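Local atomic coordinates of EtuB protein (Clostridium kluyveri DSM 555, PDB entry 3IO0), a protein that probably forms part of the shell of a bacterial microcompartment associated with ethanol utilisation, assembling as a trimer of chains that each carry two tandem BMC domains. Residues V19-V23 with C37-G41; P50-M54 with E123-T127; E66-I70 with L132-A137. All coordinates share one frame. Residues are numbered along the deposited sequence.

How the contacts relate
Contact 1 lies inside the first BMC repeat, whereas contacts 2 and 3 join that repeat to the second. Contact 1 is buried and relies on backbone hydrogen bonds between neighbouring strands. Contact 2, near the centre of the chain, is also buried but packs a helix on a strand through methionine, glutamine and glutamate side chains. Contact 3 lies at the surface and is mostly aliphatic. It reaches the same sheet as contact 1, with nearest atoms about 5 Å apart. Contacts 2 and 3 touch, M54 SD approaching F134 CZ at 3.3 Å, and helix 50-61 leads into strand 66-71 as strand 120-127 leads into helix 132-138.

Contact 1 of 3, residues V19-V23 with C37-G41; sequences VIANV and CRSIG
Strands 15-20 and 39-45 run antiparallel, with V19 opposite G41 as a non-hydrogen-bonded pair (CA-CA 4.5 Å) and I20 opposite I40 as a hydrogen-bonded pair (CA-CA 5.0 Å). I20 N donates to I40 O and I40 N to I20 O, each 2.9 Å; the same oxygens also receive CA-H...O contacts, V19 CA to I40 O at 3.2 Å and S39 CA to I20 O at 3.3 Å. A21 then leaves the extended conformation (phi/psi -68/-50), and the chain bends so that V23 N donates to R38 O at 2.8 Å. S39, with a p rotamer, sends OG to A90 O on the next strand. N22 O accepts from K166 NZ of the second subunit. N22 ND2 lies over the R38 guanidinium, 2.9 Å from R38 NE, but both atoms are donors. V23 CG2 meets I40 CG1 at 3.5 Å, on the face where I20 packs against I159 of that subunit. Such strand pairing belongs to the antiparallel sheet of a circularly permuted BMC domain.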
ATOM      1  N   VAL A  19      -1.134   7.433  25.460  1.00 51.45           N
ATOM      2  CA  VAL A  19      -2.359   7.490  26.232  1.00 51.88           C
ATOM      3  C   VAL A  19      -2.971   8.868  26.045  1.00 52.16           C
ATOM      4  O   VAL A  19      -2.253   9.854  26.106  1.00 52.52           O
ATOM      5  CB  VAL A  19      -2.057   7.226  27.711  1.00 51.76           C
ATOM      6  CG1 VAL A  19      -3.134   7.771  28.578  1.00 52.16           C
ATOM      7  CG2 VAL A  19      -1.922   5.741  27.949  1.00 52.16           C
ATOM      8  N   ILE A  20      -4.271   8.949  25.778  1.00 52.31           N
ATOM      9  CA  ILE A  20      -4.945  10.243  25.822  1.00 52.68           C
ATOM     10  C   ILE A  20      -6.008  10.219  26.907  1.00 53.60           C
ATOM     11  O   ILE A  20      -6.870   9.344  26.930  1.00 53.54           O
ATOM     12  CB  ILE A  20      -5.535  10.682  24.462  1.00 52.64           C
ATOM     13  CG1 ILE A  20      -4.406  10.955  23.464  1.00 52.06           C
ATOM     14  CG2 ILE A  20      -6.441  11.926  24.630  1.00 51.93           C
ATOM     15  CD1 ILE A  20      -4.864  11.349  22.060  1.00 52.12           C
ATOM     16  N   ALA A  21      -5.922  11.196  27.806  1.00 54.71           N
ATOM     17  CA  ALA A  21      -6.752  11.241  29.008  1.00 55.33           C
ATOM     18  C   ALA A  21      -8.228  11.491  28.717  1.00 55.65           C
ATOM     19  O   ALA A  21      -9.101  10.761  29.205  1.00 55.75           O
ATOM     20  CB  ALA A  21      -6.215  12.287  29.964  1.00 55.66           C
ATOM     21  N   ASN A  22      -8.501  12.515  27.918  1.00 55.83           N
ATOM     22  CA  ASN A  22      -9.869  12.907  27.654  1.00 56.25           C
ATOM     23  C   ASN A  22     -10.089  13.303  26.214  1.00 56.13           C
ATOM     24  O   ASN A  22     -10.066  14.487  25.888  1.00 56.63           O
ATOM     25  CB  ASN A  22     -10.250  14.058  28.574  1.00 56.79           C
ATOM     26  CG  ASN A  22     -11.201  13.632  29.664  1.00 58.14           C
ATOM     27  OD1 ASN A  22     -10.827  13.526  30.835  1.00 59.35           O
ATOM     28  ND2 ASN A  22     -12.446  13.381  29.283  1.00 58.88           N
ATOM     29  N   VAL A  23     -10.319  12.317  25.352  1.00 55.72           N
ATOM     30  CA  VAL A  23     -10.331  12.550  23.907  1.00 55.07           C
ATOM     31  C   VAL A  23     -11.378  13.587  23.544  1.00 54.80           C
ATOM     32  O   VAL A  23     -12.504  13.527  24.028  1.00 54.48           O
ATOM     33  CB  VAL A  23     -10.563  11.238  23.121  1.00 55.12           C
ATOM     34  CG1 VAL A  23     -10.583  11.490  21.609  1.00 54.73           C
ATOM     35  CG2 VAL A  23      -9.497  10.219  23.473  1.00 54.79           C
ATOM     36  N   CYS A  37     -16.824   7.280  28.714  1.00 64.75           N
ATOM     37  CA  CYS A  37     -15.662   6.487  28.315  1.00 64.11           C
ATOM     38  C   CYS A  37     -14.848   7.195  27.221  1.00 63.47           C
ATOM     39  O   CYS A  37     -15.062   6.961  26.025  1.00 63.49           O
ATOM     40  CB  CYS A  37     -16.126   5.108  27.833  1.00 64.10           C
ATOM     41  SG  CYS A  37     -14.789   4.049  27.281  1.00 64.34           S
ATOM     42  N   ARG A  38     -13.927   8.065  27.625  1.00 62.48           N
ATOM     43  CA  ARG A  38     -13.200   8.871  26.653  1.00 61.71           C
ATOM     44  C   ARG A  38     -11.711   8.895  26.873  1.00 60.81           C
ATOM     45  O   ARG A  38     -11.054   9.865  26.502  1.00 61.24           O
ATOM     46  CB  ARG A  38     -13.695  10.322  26.616  1.00 61.91           C
ATOM     47  CG  ARG A  38     -14.931  10.600  27.413  1.00 63.80           C
ATOM     48  CD  ARG A  38     -14.612  11.403  28.653  1.00 66.77           C
ATOM     49  NE  ARG A  38     -15.164  12.760  28.572  1.00 68.44           N
ATOM     50  CZ  ARG A  38     -15.402  13.541  29.629  1.00 69.19           C
ATOM     51  NH1 ARG A  38     -15.134  13.115  30.864  1.00 69.25           N
ATOM     52  NH2 ARG A  38     -15.910  14.752  29.452  1.00 69.29           N
ATOM     53  N   SER A  39     -11.158   7.855  27.474  1.00 59.31           N
ATOM     54  CA  SER A  39      -9.718   7.795  27.554  1.00 58.15           C
ATOM     55  C   SER A  39      -9.188   6.630  26.738  1.00 57.01           C
ATOM     56  O   SER A  39      -9.811   5.579  26.645  1.00 56.90           O
ATOM     57  CB  SER A  39      -9.221   7.795  28.996  1.00 58.20           C
ATOM     58  OG  SER A  39      -9.739   6.694  29.697  1.00 59.82           O
ATOM     59  N   ILE A  40      -8.018   6.844  26.157  1.00 55.70           N
ATOM     60  CA  ILE A  40      -7.535   6.074  25.034  1.00 54.44           C
ATOM     61  C   ILE A  40      -6.138   5.542  25.323  1.00 53.49           C
ATOM     62  O   ILE A  40      -5.308   6.221  25.940  1.00 53.39           O
ATOM     63  CB  ILE A  40      -7.637   6.961  23.724  1.00 54.75           C
ATOM     64  CG1 ILE A  40      -8.996   6.772  23.070  1.00 55.42           C
ATOM     65  CG2 ILE A  40      -6.574   6.700  22.684  1.00 54.66           C
ATOM     66  CD1 ILE A  40      -9.642   5.445  23.390  1.00 56.30           C
ATOM     67  N   GLY A  41      -5.903   4.305  24.912  1.00 52.31           N
ATOM     68  CA  GLY A  41      -4.569   3.729  24.933  1.00 51.20           C
ATOM     69  C   GLY A  41      -4.209   3.311  23.520  1.00 50.56           C
ATOM     70  O   GLY A  41      -5.014   2.676  22.833  1.00 50.71           O
TER

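Contact 2 of 3, residues P50-M54 with E123-T127; sequences PAQMM and EVQYT
Helix-on-sheet packing between the two BMC repeats of one chain brings the first turn of helix 50-61 against strand 120-127. The segment axes approach to 9.0 Å and run nearly parallel, at 15°. P50 CA lies 6.9 Å from Q125 CA, and M54 CA lies 7.4 Å from T127 CA. Residues 50-54 are helical, M54 N donating to P50 O at 2.7 Å, while 123-127 are extended. E123, Q125 and T127 point toward the helix; V124 and Y126 point away, to helix 197-217 on the other face of the sheet. E123 is fully stretched (t, t), which carries its carboxylate to the start of the helix, with OE1 3.4 Å from P50 CD. Q125 instead folds (m, m), so that its NE2 donates to E123 OE2 at 3.1 Å and also reaches Y110 O. The aliphatic part of Q125 supports the proline ring, CG to P50 CB 3.8 Å, and its NE2 lies 3.6 Å from A51 CB. One turn on, M54 takes the curled m, m, m conformation, buries the most surface of any residue here, and lays CG 3.6 Å from Q125 OE1. Its methyl ends against the strand, M54 CE being 3.1 Å from Y126 O and 3.3 Å from T127 CB.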
ATOM      1  N   PRO A  50       0.695  -8.912  13.985  1.00 46.00           N
ATOM      2  CA  PRO A  50       0.336 -10.003  14.911  1.00 45.92           C
ATOM      3  C   PRO A  50       1.106  -9.953  16.238  1.00 45.98           C
ATOM      4  O   PRO A  50       0.515 -10.182  17.291  1.00 45.70           O
ATOM      5  CB  PRO A  50       0.656 -11.276  14.106  1.00 45.68           C
ATOM      6  CG  PRO A  50       0.606 -10.841  12.687  1.00 45.47           C
ATOM      7  CD  PRO A  50       1.159  -9.446  12.691  1.00 45.80           C
ATOM      8  N   ALA A  51       2.396  -9.622  16.189  1.00 46.23           N
ATOM      9  CA  ALA A  51       3.200  -9.517  17.407  1.00 46.45           C
ATOM     10  C   ALA A  51       2.599  -8.521  18.401  1.00 46.54           C
ATOM     11  O   ALA A  51       2.404  -8.843  19.580  1.00 46.36           O
ATOM     12  CB  ALA A  51       4.628  -9.137  17.070  1.00 46.69           C
ATOM     13  N   GLN A  52       2.295  -7.317  17.915  1.00 46.60           N
ATOM     14  CA  GLN A  52       1.734  -6.277  18.764  1.00 46.82           C
ATOM     15  C   GLN A  52       0.344  -6.680  19.218  1.00 46.96           C
ATOM     16  O   GLN A  52      -0.029  -6.446  20.361  1.00 46.99           O
ATOM     17  CB  GLN A  52       1.692  -4.929  18.043  1.00 46.91           C
ATOM     18  CG  GLN A  52       3.041  -4.226  17.910  1.00 47.24           C
ATOM     19  CD  GLN A  52       3.818  -4.631  16.664  1.00 48.06           C
ATOM     20  OE1 GLN A  52       3.518  -5.632  16.022  1.00 48.80           O
ATOM     21  NE2 GLN A  52       4.826  -3.845  16.322  1.00 48.56           N
ATOM     22  N   MET A  53      -0.418  -7.297  18.317  1.00 47.23           N
ATOM     23  CA  MET A  53      -1.748  -7.804  18.651  1.00 47.29           C
ATOM     24  C   MET A  53      -1.641  -8.809  19.797  1.00 47.17           C
ATOM     25  O   MET A  53      -2.411  -8.728  20.752  1.00 47.18           O
ATOM     26  CB  MET A  53      -2.442  -8.419  17.426  1.00 47.23           C
ATOM     27  CG  MET A  53      -2.739  -7.428  16.303  1.00 47.40           C
ATOM     28  SD  MET A  53      -3.982  -7.974  15.097  1.00 47.81           S
ATOM     29  CE  MET A  53      -2.972  -8.931  13.993  1.00 49.18           C
ATOM     30  N   MET A  54      -0.672  -9.726  19.718  1.00 47.11           N
ATOM     31  CA  MET A  54      -0.441 -10.690  20.796  1.00 47.28           C
ATOM     32  C   MET A  54      -0.247  -9.957  22.119  1.00 47.53           C
ATOM     33  O   MET A  54      -0.938 -10.247  23.104  1.00 47.73           O
ATOM     34  CB  MET A  54       0.771 -11.584  20.522  1.00 47.05           C
ATOM     35  CG  MET A  54       0.566 -12.733  19.518  1.00 47.48           C
ATOM     36  SD  MET A  54      -0.803 -13.876  19.822  1.00 46.18           S
ATOM     37  CE  MET A  54      -0.612 -14.095  21.607  1.00 49.87           C
ATOM     38  N   GLU A 123       6.107 -15.329   9.922  1.00 51.51           N
ATOM     39  CA  GLU A 123       5.646 -15.034  11.269  1.00 52.23           C
ATOM     40  C   GLU A 123       4.578 -16.012  11.688  1.00 52.50           C
ATOM     41  O   GLU A 123       3.584 -16.227  10.983  1.00 52.80           O
ATOM     42  CB  GLU A 123       5.121 -13.603  11.403  1.00 52.03           C
ATOM     43  CG  GLU A 123       4.614 -13.256  12.811  1.00 52.69           C
ATOM     44  CD  GLU A 123       4.222 -11.792  12.972  1.00 53.47           C
ATOM     45  OE1 GLU A 123       3.992 -11.113  11.948  1.00 56.11           O
ATOM     46  OE2 GLU A 123       4.151 -11.307  14.127  1.00 55.52           O
ATOM     47  N   VAL A 124       4.797 -16.604  12.852  1.00 52.74           N
ATOM     48  CA  VAL A 124       3.862 -17.547  13.414  1.00 52.78           C
ATOM     49  C   VAL A 124       3.660 -17.172  14.878  1.00 52.90           C
ATOM     50  O   VAL A 124       4.619 -17.134  15.645  1.00 53.16           O
ATOM     51  CB  VAL A 124       4.389 -18.986  13.273  1.00 52.71           C
ATOM     52  CG1 VAL A 124       3.309 -19.967  13.618  1.00 53.28           C
ATOM     53  CG2 VAL A 124       4.850 -19.250  11.853  1.00 52.57           C
ATOM     54  N   GLN A 125       2.418 -16.867  15.245  1.00 52.81           N
ATOM     55  CA  GLN A 125       2.079 -16.464  16.604  1.00 52.95           C
ATOM     56  C   GLN A 125       1.101 -17.440  17.222  1.00 53.01           C
ATOM     57  O   GLN A 125       0.317 -18.080  16.517  1.00 53.01           O
ATOM     58  CB  GLN A 125       1.459 -15.064  16.623  1.00 53.08           C
ATOM     59  CG  GLN A 125       2.396 -13.921  16.214  1.00 53.99           C
ATOM     60  CD  GLN A 125       3.539 -13.673  17.194  1.00 54.81           C
ATOM     61  OE1 GLN A 125       3.619 -14.293  18.266  1.00 55.94           O
ATOM     62  NE2 GLN A 125       4.429 -12.752  16.828  1.00 53.73           N
ATOM     63  N   TYR A 126       1.139 -17.534  18.549  1.00 53.13           N
ATOM     64  CA  TYR A 126       0.264 -18.434  19.298  1.00 53.01           C
ATOM     65  C   TYR A 126      -0.263 -17.765  20.559  1.00 52.83           C
ATOM     66  O   TYR A 126       0.445 -16.975  21.182  1.00 53.32           O
ATOM     67  CB  TYR A 126       1.014 -19.717  19.676  1.00 53.12           C
ATOM     68  CG  TYR A 126       0.264 -20.597  20.658  1.00 53.51           C
ATOM     69  CD1 TYR A 126      -0.846 -21.332  20.252  1.00 53.33           C
ATOM     70  CD2 TYR A 126       0.660 -20.686  21.997  1.00 53.25           C
ATOM     71  CE1 TYR A 126      -1.544 -22.126  21.148  1.00 53.19           C
ATOM     72  CE2 TYR A 126      -0.035 -21.482  22.897  1.00 52.78           C
ATOM     73  CZ  TYR A 126      -1.136 -22.198  22.461  1.00 53.01           C
ATOM     74  OH  TYR A 126      -1.840 -22.999  23.328  1.00 53.45           O
ATOM     75  N   THR A 127      -1.505 -18.079  20.917  1.00 52.33           N
ATOM     76  CA  THR A 127      -2.075 -17.720  22.216  1.00 52.13           C
ATOM     77  C   THR A 127      -2.931 -18.891  22.689  1.00 52.21           C
ATOM     78  O   THR A 127      -3.486 -19.627  21.861  1.00 52.61           O
ATOM     79  CB  THR A 127      -2.928 -16.435  22.142  1.00 52.10           C
ATOM     80  OG1 THR A 127      -3.726 -16.292  23.324  1.00 51.65           O
ATOM     81  CG2 THR A 127      -3.844 -16.463  20.939  1.00 52.34           C
TER

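Contact 3 of 3, residues E66-I70 with L132-A137; sequences EVATI and LIFEKA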
ATOM      1  N   GLU A  66     -11.232  -1.981  26.745  1.00 51.67           N
ATOM      2  CA  GLU A  66     -11.960  -2.536  25.612  1.00 51.41           C
ATOM      3  C   GLU A  66     -11.290  -2.073  24.321  1.00 50.85           C
ATOM      4  O   GLU A  66     -10.413  -1.203  24.348  1.00 50.79           O
ATOM      5  CB  GLU A  66     -13.420  -2.115  25.648  1.00 51.59           C
ATOM      6  CG  GLU A  66     -14.221  -2.723  26.776  1.00 53.23           C
ATOM      7  CD  GLU A  66     -15.714  -2.452  26.628  1.00 56.26           C
ATOM      8  OE1 GLU A  66     -16.085  -1.309  26.262  1.00 57.34           O
ATOM      9  OE2 GLU A  66     -16.518  -3.382  26.873  1.00 57.05           O
ATOM     10  N   VAL A  67     -11.688  -2.663  23.200  1.00 49.92           N
ATOM     11  CA  VAL A  67     -11.023  -2.395  21.939  1.00 48.85           C
ATOM     12  C   VAL A  67     -11.828  -1.388  21.132  1.00 48.53           C
ATOM     13  O   VAL A  67     -12.966  -1.651  20.742  1.00 48.66           O
ATOM     14  CB  VAL A  67     -10.797  -3.699  21.155  1.00 48.81           C
ATOM     15  CG1 VAL A  67     -10.353  -3.408  19.732  1.00 48.66           C
ATOM     16  CG2 VAL A  67      -9.783  -4.589  21.879  1.00 48.15           C
ATOM     17  N   ALA A  68     -11.241  -0.221  20.900  1.00 48.01           N
ATOM     18  CA  ALA A  68     -11.887   0.814  20.110  1.00 47.50           C
ATOM     19  C   ALA A  68     -11.671   0.539  18.627  1.00 47.22           C
ATOM     20  O   ALA A  68     -12.620   0.510  17.852  1.00 47.39           O
ATOM     21  CB  ALA A  68     -11.359   2.181  20.489  1.00 47.42           C
ATOM     22  N   THR A  69     -10.428   0.315  18.226  1.00 46.73           N
ATOM     23  CA  THR A  69     -10.158   0.061  16.823  1.00 46.51           C
ATOM     24  C   THR A  69      -8.856  -0.699  16.610  1.00 46.26           C
ATOM     25  O   THR A  69      -7.876  -0.462  17.310  1.00 46.52           O
ATOM     26  CB  THR A  69     -10.194   1.381  15.993  1.00 46.41           C
ATOM     27  OG1 THR A  69     -10.126   1.074  14.601  1.00 46.80           O
ATOM     28  CG2 THR A  69      -9.041   2.280  16.334  1.00 46.39           C
ATOM     29  N   ILE A  70      -8.862  -1.634  15.661  1.00 45.82           N
ATOM     30  CA  ILE A  70      -7.635  -2.298  15.219  1.00 45.39           C
ATOM     31  C   ILE A  70      -7.526  -2.143  13.707  1.00 45.50           C
ATOM     32  O   ILE A  70      -8.330  -2.707  12.980  1.00 45.38           O
ATOM     33  CB  ILE A  70      -7.645  -3.798  15.552  1.00 45.18           C
ATOM     34  CG1 ILE A  70      -7.949  -4.025  17.031  1.00 44.44           C
ATOM     35  CG2 ILE A  70      -6.326  -4.452  15.133  1.00 45.06           C
ATOM     36  CD1 ILE A  70      -8.490  -5.406  17.324  1.00 44.14           C
ATOM     37  N   LEU A 132     -10.328 -10.252  23.460  1.00 47.77           N
ATOM     38  CA  LEU A 132     -10.909  -9.129  22.723  1.00 47.39           C
ATOM     39  C   LEU A 132     -10.197  -8.688  21.448  1.00 47.26           C
ATOM     40  O   LEU A 132     -10.864  -8.353  20.463  1.00 47.24           O
ATOM     41  CB  LEU A 132     -11.084  -7.937  23.646  1.00 47.45           C
ATOM     42  CG  LEU A 132     -12.063  -8.154  24.787  1.00 47.70           C
ATOM     43  CD1 LEU A 132     -11.729  -7.206  25.919  1.00 48.89           C
ATOM     44  CD2 LEU A 132     -13.471  -7.928  24.292  1.00 49.02           C
ATOM     45  N   ILE A 133      -8.863  -8.675  21.454  1.00 46.89           N
ATOM     46  CA  ILE A 133      -8.138  -8.265  20.251  1.00 46.69           C
ATOM     47  C   ILE A 133      -8.488  -9.161  19.063  1.00 46.79           C
ATOM     48  O   ILE A 133      -9.025  -8.675  18.058  1.00 46.95           O
ATOM     49  CB  ILE A 133      -6.616  -8.197  20.453  1.00 46.57           C
ATOM     50  CG1 ILE A 133      -6.260  -7.025  21.368  1.00 46.72           C
ATOM     51  CG2 ILE A 133      -5.894  -8.040  19.106  1.00 46.04           C
ATOM     52  CD1 ILE A 133      -6.372  -5.652  20.715  1.00 46.21           C
ATOM     53  N   PHE A 134      -8.221 -10.461  19.195  1.00 46.45           N
ATOM     54  CA  PHE A 134      -8.380 -11.389  18.087  1.00 46.11           C
ATOM     55  C   PHE A 134      -9.828 -11.689  17.796  1.00 46.34           C
ATOM     56  O   PHE A 134     -10.168 -12.118  16.692  1.00 46.35           O
ATOM     57  CB  PHE A 134      -7.601 -12.667  18.343  1.00 45.99           C
ATOM     58  CG  PHE A 134      -6.148 -12.434  18.577  1.00 45.66           C
ATOM     59  CD1 PHE A 134      -5.379 -11.780  17.620  1.00 45.46           C
ATOM     60  CD2 PHE A 134      -5.545 -12.843  19.761  1.00 45.54           C
ATOM     61  CE1 PHE A 134      -4.030 -11.542  17.835  1.00 45.72           C
ATOM     62  CE2 PHE A 134      -4.189 -12.619  19.985  1.00 45.81           C
ATOM     63  CZ  PHE A 134      -3.428 -11.967  19.021  1.00 45.87           C
ATOM     64  N   GLU A 135     -10.691 -11.445  18.775  1.00 46.61           N
ATOM     65  CA  GLU A 135     -12.125 -11.512  18.526  1.00 46.91           C
ATOM     66  C   GLU A 135     -12.570 -10.389  17.592  1.00 47.40           C
ATOM     67  O   GLU A 135     -13.368 -10.606  16.688  1.00 47.74           O
ATOM     68  CB  GLU A 135     -12.905 -11.436  19.818  1.00 46.62           C
ATOM     69  CG  GLU A 135     -12.568 -12.512  20.791  1.00 46.22           C
ATOM     70  CD  GLU A 135     -13.447 -12.438  22.003  1.00 46.16           C
ATOM     71  OE1 GLU A 135     -13.112 -13.089  23.006  1.00 46.00           O
ATOM     72  OE2 GLU A 135     -14.473 -11.722  21.954  1.00 46.08           O
ATOM     73  N   LYS A 136     -12.050  -9.187  17.806  1.00 47.86           N
ATOM     74  CA  LYS A 136     -12.409  -8.066  16.955  1.00 48.37           C
ATOM     75  C   LYS A 136     -11.707  -8.145  15.585  1.00 48.12           C
ATOM     76  O   LYS A 136     -12.314  -7.847  14.555  1.00 48.41           O
ATOM     77  CB  LYS A 136     -12.137  -6.737  17.675  1.00 48.75           C
ATOM     78  CG  LYS A 136     -12.573  -5.480  16.919  1.00 50.57           C
ATOM     79  CD  LYS A 136     -13.537  -4.666  17.777  1.00 54.92           C
ATOM     80  CE  LYS A 136     -13.461  -3.162  17.495  1.00 57.06           C
ATOM     81  NZ  LYS A 136     -13.925  -2.783  16.124  1.00 58.83           N
ATOM     82  N   ALA A 137     -10.445  -8.560  15.573  1.00 47.61           N
ATOM     83  CA  ALA A 137      -9.654  -8.534  14.347  1.00 47.31           C
ATOM     84  C   ALA A 137     -10.050  -9.652  13.390  1.00 47.20           C
ATOM     85  O   ALA A 137     -10.089  -9.453  12.183  1.00 47.28           O
ATOM     86  CB  ALA A 137      -8.159  -8.614  14.666  1.00 47.10           C
TER
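At the surface of the joint between the two BMC repeats, strand 66-71, outermost in the first repeat's sheet within this chain, packs against helix 132-138. The segment axes come within 8.8 Å at an angle of 38°. A classic beta bulge, in which A68 and T69 both face V87, breaks the strict alternation and lets V67 and I70, three residues apart, both point toward the helix. V67 CG2 touches L132 CB at 4.0 Å and I133 CD1 at 3.8 Å. I70 inserts CD1 further along the helix, 4.0 Å from I133 CD1, 3.9 Å from K136 CB and 4.2 Å from A137 CB. K136 reaches across from the helix to the strand, its CE 3.8 Å from V67 CG1 and 3.6 Å from V67 O, so that its aliphatic portion covers one side of the valine. The helix is also tied to helix 50-61, where D57 OD1 accepts from I133 N. The whole is edge-strand-to-helix packing across the repeat boundary of a tandem BMC-domain shell protein.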